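Local structure of uncharacterized protein (Staphylococcus aureus subsp. aureus, 4H0A) at residues L209-L222 / I286-L300. The protein is of unknown function but belongs to the CAP (cysteine-rich secretory protein) family, pairing a CAP domain with a CAP-associated N-terminal region. Sequence-based numbering, arbitrary orientation.
Sequences LYEVTNEMRKLKGL and IHSWMNSDIHRSRLL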
ATOM      1  N   LEU A 209      -5.153  -4.442  -3.753  1.00 31.28           N
ATOM      2  CA  LEU A 209      -5.704  -4.457  -2.394  1.00 32.21           C
ATOM      3  C   LEU A 209      -5.801  -5.910  -1.902  1.00 34.35           C
ATOM      4  O   LEU A 209      -5.375  -6.202  -0.797  1.00 33.83           O
ATOM      5  CB  LEU A 209      -7.085  -3.766  -2.346  1.00 33.53           C
ATOM      6  CG  LEU A 209      -7.833  -3.815  -0.993  1.00 40.06           C
ATOM      7  CD1 LEU A 209      -7.114  -2.979   0.048  1.00 41.28           C
ATOM      8  CD2 LEU A 209      -9.265  -3.342  -1.155  1.00 42.16           C
ATOM      9  N   TYR A 210      -6.327  -6.820  -2.735  1.00 31.30           N
ATOM     10  CA  TYR A 210      -6.418  -8.242  -2.379  1.00 31.10           C
ATOM     11  C   TYR A 210      -5.045  -8.847  -2.163  1.00 36.49           C
ATOM     12  O   TYR A 210      -4.824  -9.570  -1.188  1.00 36.75           O
ATOM     13  CB  TYR A 210      -7.117  -9.055  -3.498  1.00 31.30           C
ATOM     14  CG  TYR A 210      -8.573  -8.738  -3.779  1.00 32.55           C
ATOM     15  CD1 TYR A 210      -9.473  -8.492  -2.741  1.00 35.95           C
ATOM     16  CD2 TYR A 210      -9.086  -8.835  -5.071  1.00 32.90           C
ATOM     17  CE1 TYR A 210     -10.830  -8.288  -2.989  1.00 36.48           C
ATOM     18  CE2 TYR A 210     -10.448  -8.669  -5.327  1.00 34.54           C
ATOM     19  CZ  TYR A 210     -11.318  -8.398  -4.281  1.00 39.86           C
ATOM     20  OH  TYR A 210     -12.657  -8.169  -4.517  1.00 36.75           O
ATOM     21  N   GLU A 211      -4.127  -8.591  -3.103  1.00 32.66           N
ATOM     22  CA  GLU A 211      -2.778  -9.170  -3.050  1.00 32.16           C
ATOM     23  C   GLU A 211      -1.986  -8.681  -1.849  1.00 35.61           C
ATOM     24  O   GLU A 211      -1.379  -9.498  -1.174  1.00 35.20           O
ATOM     25  CB  GLU A 211      -1.995  -8.839  -4.325  1.00 32.13           C
ATOM     26  CG  GLU A 211      -2.492  -9.608  -5.536  1.00 34.54           C
ATOM     27  CD  GLU A 211      -1.863  -9.193  -6.850  1.00 38.83           C
ATOM     28  OE1 GLU A 211      -1.204  -8.130  -6.907  1.00 31.13           O
ATOM     29  OE2 GLU A 211      -2.020  -9.955  -7.830  1.00 34.50           O
ATOM     30  N   VAL A 212      -1.988  -7.360  -1.582  1.00 32.51           N
ATOM     31  CA  VAL A 212      -1.228  -6.825  -0.450  1.00 32.59           C
ATOM     32  C   VAL A 212      -1.853  -7.309   0.869  1.00 39.06           C
ATOM     33  O   VAL A 212      -1.118  -7.603   1.816  1.00 39.01           O
ATOM     34  CB  VAL A 212      -1.079  -5.291  -0.493  1.00 35.42           C
ATOM     35  CG1 VAL A 212      -0.391  -4.793   0.788  1.00 35.37           C
ATOM     36  CG2 VAL A 212      -0.273  -4.869  -1.718  1.00 34.22           C
ATOM     37  N   THR A 213      -3.191  -7.436   0.931  1.00 36.66           N
ATOM     38  CA  THR A 213      -3.853  -7.977   2.130  1.00 37.58           C
ATOM     39  C   THR A 213      -3.336  -9.386   2.404  1.00 41.28           C
ATOM     40  O   THR A 213      -3.019  -9.706   3.547  1.00 42.28           O
ATOM     41  CB  THR A 213      -5.378  -7.985   1.959  1.00 40.11           C
ATOM     42  OG1 THR A 213      -5.834  -6.636   1.965  1.00 42.76           O
ATOM     43  CG2 THR A 213      -6.099  -8.805   3.051  1.00 38.30           C
ATOM     44  N   ASN A 214      -3.244 -10.221   1.363  1.00 36.68           N
ATOM     45  CA  ASN A 214      -2.779 -11.596   1.523  1.00 36.59           C
ATOM     46  C   ASN A 214      -1.268 -11.650   1.814  1.00 40.21           C
ATOM     47  O   ASN A 214      -0.858 -12.531   2.556  1.00 41.78           O
ATOM     48  CB  ASN A 214      -3.174 -12.468   0.316  1.00 36.72           C
ATOM     49  CG  ASN A 214      -4.622 -12.924   0.390  1.00 51.12           C
ATOM     50  OD1 ASN A 214      -5.225 -12.986   1.473  1.00 46.22           O
ATOM     51  ND2 ASN A 214      -5.227 -13.266  -0.748  1.00 36.81           N
ATOM     52  N   GLU A 215      -0.459 -10.705   1.309  1.00 34.74           N
ATOM     53  CA  GLU A 215       0.971 -10.666   1.671  1.00 33.78           C
ATOM     54  C   GLU A 215       1.134 -10.370   3.157  1.00 39.43           C
ATOM     55  O   GLU A 215       1.962 -11.002   3.811  1.00 41.34           O
ATOM     56  CB  GLU A 215       1.735  -9.603   0.854  1.00 33.06           C
ATOM     57  CG  GLU A 215       1.915  -9.954  -0.612  1.00 34.80           C
ATOM     58  CD  GLU A 215       2.633 -11.263  -0.876  1.00 44.73           C
ATOM     59  OE1 GLU A 215       3.642 -11.547  -0.190  1.00 40.38           O
ATOM     60  OE2 GLU A 215       2.166 -12.019  -1.757  1.00 41.11           O
HETATM   61  N   MSE A 216       0.312  -9.454   3.706  1.00 35.88           N
HETATM   62  CA  MSE A 216       0.355  -9.115   5.136  1.00 35.93           C
HETATM   63  C   MSE A 216      -0.068 -10.318   5.965  1.00 43.13           C
HETATM   64  O   MSE A 216       0.570 -10.622   6.977  1.00 43.53           O
HETATM   65  CB  MSE A 216      -0.540  -7.901   5.439  1.00 36.32           C
HETATM   66  CG  MSE A 216      -0.069  -6.604   4.779  1.00 38.20           C
HETATM   67 SE   MSE A 216       1.670  -6.017   5.397  0.75 40.90          SE
HETATM   68  CE  MSE A 216       2.826  -6.757   3.865  1.00 36.46           C
ATOM     69  N   ARG A 217      -1.111 -11.036   5.515  1.00 41.70           N
ATOM     70  CA  ARG A 217      -1.552 -12.258   6.198  1.00 43.94           C
ATOM     71  C   ARG A 217      -0.454 -13.337   6.163  1.00 48.59           C
ATOM     72  O   ARG A 217      -0.219 -13.991   7.184  1.00 50.49           O
ATOM     73  CB  ARG A 217      -2.847 -12.791   5.552  1.00 43.49           C
ATOM     74  CG  ARG A 217      -4.074 -11.941   5.879  1.00 42.13           C
ATOM     75  CD  ARG A 217      -5.315 -12.508   5.230  1.00 45.80           C
ATOM     76  NE  ARG A 217      -5.680 -13.810   5.801  1.00 49.78           N
ATOM     77  CZ  ARG A 217      -6.377 -13.996   6.923  1.00 61.13           C
ATOM     78  NH1 ARG A 217      -6.801 -12.954   7.636  1.00 46.28           N
ATOM     79  NH2 ARG A 217      -6.650 -15.225   7.346  1.00 46.28           N
ATOM     80  N   LYS A 218       0.224 -13.521   5.002  1.00 43.15           N
ATOM     81  CA  LYS A 218       1.297 -14.525   4.880  1.00 42.41           C
ATOM     82  C   LYS A 218       2.467 -14.223   5.826  1.00 46.90           C
ATOM     83  O   LYS A 218       3.016 -15.163   6.391  1.00 47.21           O
ATOM     84  CB  LYS A 218       1.811 -14.659   3.431  1.00 42.28           C
ATOM     85  CG  LYS A 218       0.901 -15.510   2.545  1.00 49.48           C
ATOM     86  CD  LYS A 218       1.469 -15.735   1.142  1.00 50.88           C
ATOM     87  CE  LYS A 218       1.525 -14.478   0.301  1.00 49.46           C
ATOM     88  NZ  LYS A 218       1.855 -14.787  -1.119  1.00 53.66           N
ATOM     89  N   LEU A 219       2.819 -12.935   6.059  1.00 43.43           N
ATOM     90  CA  LEU A 219       3.906 -12.616   7.001  1.00 44.88           C
ATOM     91  C   LEU A 219       3.594 -13.070   8.429  1.00 52.10           C
ATOM     92  O   LEU A 219       4.530 -13.378   9.173  1.00 53.36           O
ATOM     93  CB  LEU A 219       4.215 -11.110   7.036  1.00 44.69           C
ATOM     94  CG  LEU A 219       4.858 -10.518   5.796  1.00 47.87           C
ATOM     95  CD1 LEU A 219       4.956  -9.011   5.925  1.00 47.54           C
ATOM     96  CD2 LEU A 219       6.236 -11.113   5.549  1.00 51.40           C
ATOM     97  N   LYS A 220       2.300 -13.106   8.816  1.00 49.16           N
ATOM     98  CA  LYS A 220       1.883 -13.550  10.154  1.00 51.12           C
ATOM     99  C   LYS A 220       1.517 -15.049  10.190  1.00 58.27           C
ATOM    100  O   LYS A 220       0.972 -15.508  11.195  1.00 61.32           O
ATOM    101  CB  LYS A 220       0.694 -12.713  10.647  1.00 53.79           C
ATOM    102  CG  LYS A 220       0.889 -11.191  10.542  1.00 62.36           C
ATOM    103  CD  LYS A 220       2.184 -10.677  11.178  1.00 67.73           C
ATOM    104  CE  LYS A 220       2.258  -9.162  11.168  1.00 71.56           C
ATOM    105  NZ  LYS A 220       1.549  -8.537  12.313  1.00 80.44           N
ATOM    106  N   GLY A 221       1.849 -15.810   9.147  1.00 53.56           N
ATOM    107  CA  GLY A 221       1.563 -17.242   9.103  1.00 54.89           C
ATOM    108  C   GLY A 221       0.100 -17.610   8.941  1.00 59.12           C
ATOM    109  O   GLY A 221      -0.275 -18.747   9.234  1.00 61.13           O
ATOM    110  N   LEU A 222      -0.739 -16.669   8.459  1.00 52.99           N
ATOM    111  CA  LEU A 222      -2.172 -16.897   8.246  1.00 52.08           C
ATOM    112  C   LEU A 222      -2.439 -17.356   6.833  1.00 55.25           C
ATOM    113  O   LEU A 222      -1.666 -17.040   5.925  1.00 53.31           O
ATOM    114  CB  LEU A 222      -2.972 -15.613   8.499  1.00 51.36           C
ATOM    115  CG  LEU A 222      -2.859 -14.996   9.882  1.00 56.97           C
ATOM    116  CD1 LEU A 222      -3.438 -13.607   9.892  1.00 55.77           C
ATOM    117  CD2 LEU A 222      -3.541 -15.866  10.917  1.00 61.65           C
ATOM    118  N   ILE A 286      -3.146   0.276   3.287  1.00 42.32           N
ATOM    119  CA  ILE A 286      -2.881  -0.893   4.141  1.00 42.39           C
ATOM    120  C   ILE A 286      -2.162  -0.452   5.417  1.00 48.71           C
ATOM    121  O   ILE A 286      -2.506  -0.939   6.490  1.00 49.49           O
ATOM    122  CB  ILE A 286      -2.095  -1.978   3.366  1.00 43.41           C
ATOM    123  CG1 ILE A 286      -3.028  -2.627   2.308  1.00 42.65           C
ATOM    124  CG2 ILE A 286      -1.478  -3.040   4.325  1.00 44.18           C
ATOM    125  CD1 ILE A 286      -3.999  -3.710   2.848  1.00 50.21           C
ATOM    126  N   HIS A 287      -1.205   0.482   5.312  1.00 46.35           N
ATOM    127  CA  HIS A 287      -0.522   1.012   6.493  1.00 48.77           C
ATOM    128  C   HIS A 287      -1.535   1.615   7.487  1.00 55.00           C
ATOM    129  O   HIS A 287      -1.392   1.403   8.694  1.00 55.03           O
ATOM    130  CB  HIS A 287       0.533   2.068   6.103  1.00 50.25           C
ATOM    131  CG  HIS A 287       1.036   2.857   7.273  1.00 56.71           C
ATOM    132  ND1 HIS A 287       0.524   4.107   7.568  1.00 60.84           N
ATOM    133  CD2 HIS A 287       1.916   2.507   8.238  1.00 59.84           C
ATOM    134  CE1 HIS A 287       1.137   4.495   8.672  1.00 62.69           C
ATOM    135  NE2 HIS A 287       1.975   3.560   9.117  1.00 62.65           N
ATOM    136  N   SER A 288      -2.535   2.373   6.993  1.00 52.92           N
ATOM    137  CA  SER A 288      -3.532   2.988   7.873  1.00 55.94           C
ATOM    138  C   SER A 288      -4.421   1.930   8.525  1.00 59.60           C
ATOM    139  O   SER A 288      -4.713   2.050   9.711  1.00 61.58           O
ATOM    140  CB  SER A 288      -4.374   4.010   7.119  1.00 60.83           C
ATOM    141  OG  SER A 288      -3.563   5.110   6.741  1.00 71.76           O
ATOM    142  N   TRP A 289      -4.797   0.864   7.789  1.00 53.98           N
ATOM    143  CA  TRP A 289      -5.593  -0.222   8.378  1.00 54.21           C
ATOM    144  C   TRP A 289      -4.752  -1.035   9.375  1.00 57.66           C
ATOM    145  O   TRP A 289      -5.241  -1.358  10.457  1.00 60.39           O
ATOM    146  CB  TRP A 289      -6.175  -1.140   7.290  1.00 50.56           C
ATOM    147  CG  TRP A 289      -7.276  -0.518   6.483  1.00 51.81           C
ATOM    148  CD1 TRP A 289      -7.815   0.726   6.637  1.00 56.59           C
ATOM    149  CD2 TRP A 289      -7.944  -1.107   5.362  1.00 50.13           C
ATOM    150  NE1 TRP A 289      -8.803   0.931   5.707  1.00 55.86           N
ATOM    151  CE2 TRP A 289      -8.875  -0.159   4.883  1.00 55.10           C
ATOM    152  CE3 TRP A 289      -7.846  -2.344   4.711  1.00 49.32           C
ATOM    153  CZ2 TRP A 289      -9.732  -0.430   3.810  1.00 53.50           C
ATOM    154  CZ3 TRP A 289      -8.702  -2.613   3.654  1.00 50.10           C
ATOM    155  CH2 TRP A 289      -9.628  -1.663   3.212  1.00 51.78           C
HETATM  156  N   MSE A 290      -3.482  -1.316   9.038  1.00 51.07           N
HETATM  157  CA  MSE A 290      -2.574  -2.063   9.922  1.00 50.58           C
HETATM  158  C   MSE A 290      -2.284  -1.295  11.235  1.00 58.24           C
HETATM  159  O   MSE A 290      -1.938  -1.931  12.229  1.00 57.70           O
HETATM  160  CB  MSE A 290      -1.227  -2.357   9.215  1.00 49.68           C
HETATM  161  CG  MSE A 290      -1.294  -3.394   8.069  1.00 52.63           C
HETATM  162 SE   MSE A 290      -1.655  -5.187   8.662  0.75 60.18          SE
HETATM  163  CE  MSE A 290      -0.167  -5.491   9.849  1.00 57.94           C
ATOM    164  N   ASN A 291      -2.415   0.056  11.244  1.00 57.88           N
ATOM    165  CA  ASN A 291      -2.138   0.872  12.438  1.00 61.55           C
ATOM    166  C   ASN A 291      -3.426   1.303  13.168  1.00 69.82           C
ATOM    167  O   ASN A 291      -3.382   2.171  14.040  1.00 73.21           O
ATOM    168  CB  ASN A 291      -1.266   2.064  12.060  1.00 61.73           C
ATOM    169  CG  ASN A 291       0.153   1.626  11.796  1.00 85.11           C
ATOM    170  OD1 ASN A 291       1.026   1.796  12.633  1.00 79.23           O
ATOM    171  ND2 ASN A 291       0.416   0.984  10.665  1.00 77.72           N
ATOM    172  N   SER A 292      -4.548   0.627  12.868  1.00 66.64           N
ATOM    173  CA  SER A 292      -5.830   0.781  13.540  1.00 69.65           C
ATOM    174  C   SER A 292      -6.189  -0.602  14.060  1.00 73.23           C
ATOM    175  O   SER A 292      -6.392  -1.501  13.246  1.00 70.35           O
ATOM    176  CB  SER A 292      -6.879   1.325  12.577  1.00 73.30           C
ATOM    177  OG  SER A 292      -8.187   1.200  13.112  1.00 87.22           O
ATOM    178  N   ASP A 293      -6.183  -0.805  15.395  1.00 71.54           N
ATOM    179  CA  ASP A 293      -6.432  -2.115  16.017  1.00 72.02           C
ATOM    180  C   ASP A 293      -7.666  -2.825  15.454  1.00 74.14           C
ATOM    181  O   ASP A 293      -7.596  -4.014  15.132  1.00 72.02           O
ATOM    182  CB  ASP A 293      -6.596  -1.963  17.540  1.00 78.71           C
ATOM    183  CG  ASP A 293      -6.858  -3.278  18.256  1.00 95.89           C
ATOM    184  OD1 ASP A 293      -5.997  -4.186  18.168  1.00 95.89           O
ATOM    185  OD2 ASP A 293      -7.939  -3.412  18.877  1.00104.84           O
ATOM    186  N   ILE A 294      -8.780  -2.092  15.316  1.00 71.23           N
ATOM    187  CA  ILE A 294     -10.031  -2.673  14.828  1.00 70.89           C
ATOM    188  C   ILE A 294      -9.860  -3.130  13.353  1.00 71.13           C
ATOM    189  O   ILE A 294     -10.250  -4.251  13.023  1.00 69.54           O
ATOM    190  CB  ILE A 294     -11.213  -1.675  14.996  1.00 76.88           C
ATOM    191  CG1 ILE A 294     -11.444  -1.275  16.486  1.00 82.25           C
ATOM    192  CG2 ILE A 294     -12.494  -2.230  14.385  1.00 77.39           C
ATOM    193  CD1 ILE A 294     -11.808  -2.422  17.463  1.00 94.81           C
ATOM    194  N   HIS A 295      -9.278  -2.290  12.480  1.00 65.48           N
ATOM    195  CA  HIS A 295      -9.057  -2.673  11.077  1.00 62.12           C
ATOM    196  C   HIS A 295      -7.968  -3.765  10.968  1.00 62.51           C
ATOM    197  O   HIS A 295      -8.135  -4.693  10.180  1.00 60.09           O
ATOM    198  CB  HIS A 295      -8.692  -1.454  10.219  1.00 62.06           C
ATOM    199  CG  HIS A 295      -9.787  -0.433  10.117  1.00 68.20           C
ATOM    200  ND1 HIS A 295     -10.231   0.260  11.228  1.00 74.11           N
ATOM    201  CD2 HIS A 295     -10.463   0.006   9.030  1.00 69.73           C
ATOM    202  CE1 HIS A 295     -11.172   1.084  10.788  1.00 74.94           C
ATOM    203  NE2 HIS A 295     -11.338   0.971   9.470  1.00 72.59           N
ATOM    204  N   ARG A 296      -6.877  -3.654  11.765  1.00 58.74           N
ATOM    205  CA  ARG A 296      -5.789  -4.639  11.776  0.50 56.95           C
ATOM    206  C   ARG A 296      -6.314  -6.023  12.160  1.00 61.26           C
ATOM    207  O   ARG A 296      -5.957  -7.004  11.511  1.00 59.37           O
ATOM    208  CB  ARG A 296      -4.691  -4.216  12.768  0.50 58.77           C
ATOM    209  CG  ARG A 296      -3.396  -5.043  12.688  0.50 65.99           C
ATOM    210  CD  ARG A 296      -2.885  -5.504  14.051  0.50 78.32           C
ATOM    211  NE  ARG A 296      -3.007  -4.476  15.089  0.50 88.18           N
ATOM    212  CZ  ARG A 296      -2.188  -3.439  15.255  0.50102.61           C
ATOM    213  NH1 ARG A 296      -1.147  -3.264  14.445  0.50 85.65           N
ATOM    214  NH2 ARG A 296      -2.403  -2.567  16.233  0.50 96.03           N
ATOM    215  N   SER A 297      -7.142  -6.104  13.225  1.00 59.86           N
ATOM    216  CA  SER A 297      -7.712  -7.375  13.697  1.00 60.80           C
ATOM    217  C   SER A 297      -8.554  -8.061  12.616  1.00 62.58           C
ATOM    218  O   SER A 297      -8.552  -9.285  12.551  1.00 61.71           O
ATOM    219  CB  SER A 297      -8.531  -7.183  14.978  1.00 68.63           C
ATOM    220  OG  SER A 297      -9.770  -6.523  14.775  1.00 80.60           O
ATOM    221  N   ARG A 298      -9.226  -7.288  11.744  1.00 59.01           N
ATOM    222  CA  ARG A 298     -10.010  -7.864  10.645  1.00 57.62           C
ATOM    223  C   ARG A 298      -9.090  -8.414   9.550  1.00 57.58           C
ATOM    224  O   ARG A 298      -9.312  -9.533   9.088  1.00 56.84           O
ATOM    225  CB  ARG A 298     -10.981  -6.832  10.047  1.00 58.12           C
ATOM    226  CG  ARG A 298     -12.136  -6.492  10.982  1.00 67.11           C
ATOM    227  CD  ARG A 298     -12.695  -5.115  10.703  1.00 75.01           C
ATOM    228  NE  ARG A 298     -13.745  -4.736  11.647  1.00 83.89           N
ATOM    229  CZ  ARG A 298     -14.262  -3.514  11.762  1.00 97.51           C
ATOM    230  NH1 ARG A 298     -13.827  -2.519  10.986  1.00 81.81           N
ATOM    231  NH2 ARG A 298     -15.204  -3.268  12.665  1.00 84.34           N
ATOM    232  N   LEU A 299      -8.063  -7.638   9.135  1.00 52.01           N
ATOM    233  CA  LEU A 299      -7.102  -8.090   8.111  1.00 49.04           C
ATOM    234  C   LEU A 299      -6.390  -9.371   8.529  1.00 52.62           C
ATOM    235  O   LEU A 299      -6.197 -10.259   7.707  1.00 50.15           O
ATOM    236  CB  LEU A 299      -6.023  -7.024   7.840  1.00 47.81           C
ATOM    237  CG  LEU A 299      -6.383  -5.834   6.965  1.00 51.15           C
ATOM    238  CD1 LEU A 299      -5.309  -4.773   7.058  1.00 50.96           C
ATOM    239  CD2 LEU A 299      -6.564  -6.244   5.519  1.00 48.35           C
ATOM    240  N   LEU A 300      -5.987  -9.451   9.805  1.00 52.20           N
ATOM    241  CA  LEU A 300      -5.243 -10.591  10.347  1.00 52.77           C
ATOM    242  C   LEU A 300      -6.123 -11.554  11.149  1.00 59.72           C
ATOM    243  O   LEU A 300      -5.613 -12.259  12.020  1.00 60.18           O
ATOM    244  CB  LEU A 300      -4.118 -10.058  11.250  1.00 53.52           C
ATOM    245  CG  LEU A 300      -3.237  -8.968  10.643  1.00 55.64           C
ATOM    246  CD1 LEU A 300      -2.242  -8.468  11.662  1.00 56.54           C
ATOM    247  CD2 LEU A 300      -2.539  -9.465   9.375  1.00 54.48           C
TER
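Ile286 pushes as a knob into a hole on helix 201-219 lined by Leu209, Val212, Thr213 and Met216. Its two branches divide the work: CG1 slides past Val212 CG1 at 3.7 Å, with CD1 reaching on to Thr213 OG1, while CG2, anti to the backbone N, lies 3.9 Å from Met216 CG. One turn on, Trp289 CZ3 packs against Leu209 CD1, and the selenium of Met290 (selenomethionine, as is Met216) lies near Met216 CB. Leu299 CD2 comes in across Thr213, 3.6 Å from CG2. Leu318 of the central sheet touches both Thr213 and Trp289. At the far end Leu300 meets two partners: its CD2 lies 4.0 Å from Lys220 CG, while Leu222 CD1 packs against its backbone and CB, 3.3 Å from Leu300 O. The ammonium of Lys220 continues to a salt bridge with Asp160.

The polar link is made by Arg217. Bent at chi3, the side chain brings NH1 to Leu299 O, to which it donates (2.8 Å, N-H...O 150°). The oxygen lies in the guanidinium plane, but the donor stands above the carbonyl plane. Further bonds from NH1 to Asn301 O and from NE to Lys223 O fix the group's rotation, and Leu222 CB covers part of one face. Thr213 OG1 is satisfied within its own helix, donating to Leu209 O.

The helix ends in a Schellman motif with Gly221 as C-prime, which brings Leu222 round to Leu300. Segment 286-290 crosses 209-219 at -44° and 293-299 crosses it at -84°: helix-on-helix packing within the alpha-beta-alpha sandwich of the CAP fold.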